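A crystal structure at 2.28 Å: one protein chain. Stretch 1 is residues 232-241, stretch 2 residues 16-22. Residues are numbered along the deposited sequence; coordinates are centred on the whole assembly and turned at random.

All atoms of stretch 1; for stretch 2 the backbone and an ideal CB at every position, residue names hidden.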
# COMPACT_ATOMS: atom_id res chain seq x y z
N CYS A 232 -3.12 -8.16 -1.82
CA CYS A 232 -2.24 -7.72 -2.90
C CYS A 232 -2.85 -8.07 -4.22
O CYS A 232 -3.62 -9.03 -4.33
CB CYS A 232 -0.85 -8.40 -2.80
SG CYS A 232 -0.02 -8.21 -1.20
N LEU A 233 -2.51 -7.28 -5.23
CA LEU A 233 -2.85 -7.61 -6.59
C LEU A 233 -1.57 -7.69 -7.36
O LEU A 233 -0.67 -6.88 -7.15
CB LEU A 233 -3.78 -6.57 -7.21
CG LEU A 233 -5.29 -6.59 -6.96
CD1 LEU A 233 -5.96 -7.95 -6.83
CD2 LEU A 233 -5.53 -5.81 -5.71
N VAL A 234 -1.50 -8.67 -8.25
CA VAL A 234 -0.30 -8.97 -9.00
C VAL A 234 -0.46 -8.46 -10.42
O VAL A 234 -1.44 -8.76 -11.08
CB VAL A 234 -0.07 -10.49 -9.01
CG1 VAL A 234 1.25 -10.81 -9.65
CG2 VAL A 234 -0.09 -11.04 -7.59
N GLY A 235 0.52 -7.72 -10.91
CA GLY A 235 0.48 -7.15 -12.26
C GLY A 235 -0.64 -6.15 -12.45
O GLY A 235 -1.00 -5.43 -11.53
N SER A 236 -1.16 -6.07 -13.66
CA SER A 236 -2.24 -5.16 -13.93
C SER A 236 -3.60 -5.79 -13.61
O SER A 236 -4.59 -5.07 -13.51
CB SER A 236 -2.17 -4.73 -15.39
OG SER A 236 -2.16 -5.86 -16.26
N SER A 237 -3.65 -7.11 -13.43
CA SER A 237 -4.88 -7.81 -13.13
C SER A 237 -4.64 -9.17 -12.50
O SER A 237 -3.78 -9.88 -12.94
CB SER A 237 -5.65 -8.03 -14.43
OG SER A 237 -6.99 -8.32 -14.18
N SER A 238 -5.40 -9.53 -11.49
CA SER A 238 -5.23 -10.82 -10.82
C SER A 238 -6.35 -10.99 -9.87
O SER A 238 -7.10 -10.05 -9.60
CB SER A 238 -3.88 -10.92 -10.01
OG SER A 238 -3.90 -10.19 -8.76
N GLU A 239 -6.43 -12.18 -9.31
CA GLU A 239 -7.21 -12.39 -8.12
C GLU A 239 -6.45 -11.87 -6.90
O GLU A 239 -5.23 -11.87 -6.89
CB GLU A 239 -7.52 -13.87 -7.96
CG GLU A 239 -8.47 -14.31 -9.04
CD GLU A 239 -8.86 -15.77 -8.94
OE1 GLU A 239 -8.01 -16.62 -8.58
OE2 GLU A 239 -10.03 -16.06 -9.25
N PRO A 240 -7.17 -11.43 -5.86
CA PRO A 240 -6.47 -10.99 -4.65
C PRO A 240 -5.61 -12.09 -4.01
O PRO A 240 -6.00 -13.25 -4.00
CB PRO A 240 -7.61 -10.59 -3.71
CG PRO A 240 -8.82 -10.48 -4.60
CD PRO A 240 -8.62 -11.48 -5.66
N LEU A 241 -4.44 -11.70 -3.54
CA LEU A 241 -3.49 -12.58 -2.88
C LEU A 241 -3.37 -12.12 -1.41
O LEU A 241 -3.08 -10.96 -1.15
CB LEU A 241 -2.16 -12.45 -3.59
CG LEU A 241 -0.93 -13.02 -2.91
CD1 LEU A 241 -1.04 -14.53 -2.74
CD2 LEU A 241 0.30 -12.65 -3.73
N UNK A 16 -13.95 -15.12 -13.47
CA UNK A 16 -14.88 -14.27 -12.72
C UNK A 16 -14.33 -13.43 -11.57
O UNK A 16 -14.85 -12.34 -11.33
CB UNK A 16 -15.98 -15.17 -12.15
N UNK A 17 -13.30 -13.92 -10.87
CA UNK A 17 -12.88 -13.35 -9.57
C UNK A 17 -11.67 -12.34 -9.61
O UNK A 17 -11.19 -11.87 -8.55
CB UNK A 17 -12.51 -14.51 -8.64
N UNK A 18 -11.22 -12.01 -10.82
CA UNK A 18 -10.08 -11.13 -11.01
C UNK A 18 -10.46 -9.67 -10.89
O UNK A 18 -11.61 -9.29 -11.10
CB UNK A 18 -9.44 -11.39 -12.37
N UNK A 19 -9.50 -8.84 -10.55
CA UNK A 19 -9.70 -7.41 -10.51
C UNK A 19 -8.65 -6.75 -11.37
O UNK A 19 -7.54 -7.27 -11.48
CB UNK A 19 -9.65 -6.88 -9.08
N UNK A 20 -8.98 -5.60 -11.95
CA UNK A 20 -7.97 -4.73 -12.55
C UNK A 20 -7.47 -3.75 -11.48
O UNK A 20 -8.19 -3.40 -10.58
CB UNK A 20 -8.54 -3.98 -13.76
N UNK A 21 -6.23 -3.33 -11.61
CA UNK A 21 -5.64 -2.32 -10.74
C UNK A 21 -4.76 -1.39 -11.54
O UNK A 21 -4.06 -1.83 -12.44
CB UNK A 21 -4.84 -2.97 -9.61
N UNK A 22 -4.80 -0.12 -11.19
CA UNK A 22 -3.83 0.85 -11.70
C UNK A 22 -3.49 1.88 -10.63
O UNK A 22 -4.17 1.98 -9.61
CB UNK A 22 -4.37 1.55 -12.95

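Position 16 has a positive phi (92°), which by itself favours glycine, and an ideal CB there would find nothing of stretch 1 within 5.5 Å. The deposited residue is Gly 16, which is poorly ordered and makes no contact with stretch 1.

At position 17 the CA-to-CB bond points sideways, and the ideal CB lies 3.0 Å from Glu 239 OE2, a clash. The nearby carboxylate would suit a polar or basic side chain, but other flexible chains that lead away would also fit. The residue is Gln 17, poorly ordered. Its CB stays 3.1 Å from Glu 239 OE2, while the amide end leads away, so the carboxylate gains no hydrogen bond from it.

Position 18 has ordinary backbone angles (-81°/155°), and its ideal CB, directed sideways, comes no nearer than 3.9 Å to Ser 238 O. Neither demands glycine; a small residue such as alanine or serine would be compatible with stretch 1. Gly 18 is found, and its CA approaches Ser 238 O at 3.5 Å in a CA-H...O contact.

Position 19 begins the strand. Its N donates to Ser 238 O (2.9 Å) and its O accepts from Ser 238 N (3.1 Å), the two bonds of an antiparallel pair; Ser 237 OG also donates to this O (2.9 Å). At position 19 all three bonds use backbone N or O, so they leave its side chain free. The ideal CB is 4.4 Å from Leu 233 CD1, with the ring of Pro 240 beyond, an apolar setting suited to leucine, isoleucine, methionine or valine. Leu 19, with chi1 m and chi2 t, places CD1 4.2 Å from both Leu 233 CD1 and Pro 240 CG.

Position 20 pairs with Ser 237 without hydrogen bonds between the two backbones, and its CB shares a face of the sheet with that serine. Ser 237 OG, 4.6 Å from the ideal CB, tolerates a beta-branched, small or polar residue. Val 20 brings CG1 to 3.9 Å from Ser 237 OG, while its CA contacts Ser 236 O at 3.5 Å.

At position 21 the CB points toward stretch 1, 4.5 Å from Leu 233 CB, and the backbone N donates to Ser 236 O (3.1 Å). Extended angles and an aliphatic neighbour favour isoleucine, valine or leucine. Ile 21 sets CG2 4.0 Å from Leu 233 CB and 3.4 Å from Gly 235 O.

Position 22 directs its CB sideways, with nothing of stretch 1 within 5.5 Å, so this contact sets no preference. The residue is Gly 22.

Stretch 2 (16-22) GQGLVIG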
# COMPACT_ATOMS: atom_id res chain seq x y z
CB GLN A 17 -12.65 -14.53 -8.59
CG GLN A 17 -13.88 -15.36 -8.23
CD GLN A 17 -14.85 -14.72 -7.24
OE1 GLN A 17 -15.48 -13.71 -7.54
NE2 GLN A 17 -15.02 -15.36 -6.07
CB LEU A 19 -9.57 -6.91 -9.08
CG LEU A 19 -10.50 -7.49 -8.02
CD1 LEU A 19 -10.07 -7.00 -6.66
CD2 LEU A 19 -11.92 -7.05 -8.27
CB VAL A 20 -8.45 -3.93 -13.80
CG1 VAL A 20 -8.58 -4.85 -15.00
CG2 VAL A 20 -9.75 -3.18 -13.57
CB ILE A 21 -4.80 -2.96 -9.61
CG1 ILE A 21 -4.20 -1.88 -8.69
CG2 ILE A 21 -3.74 -3.92 -10.16
CD1 ILE A 21 -3.66 -2.43 -7.40
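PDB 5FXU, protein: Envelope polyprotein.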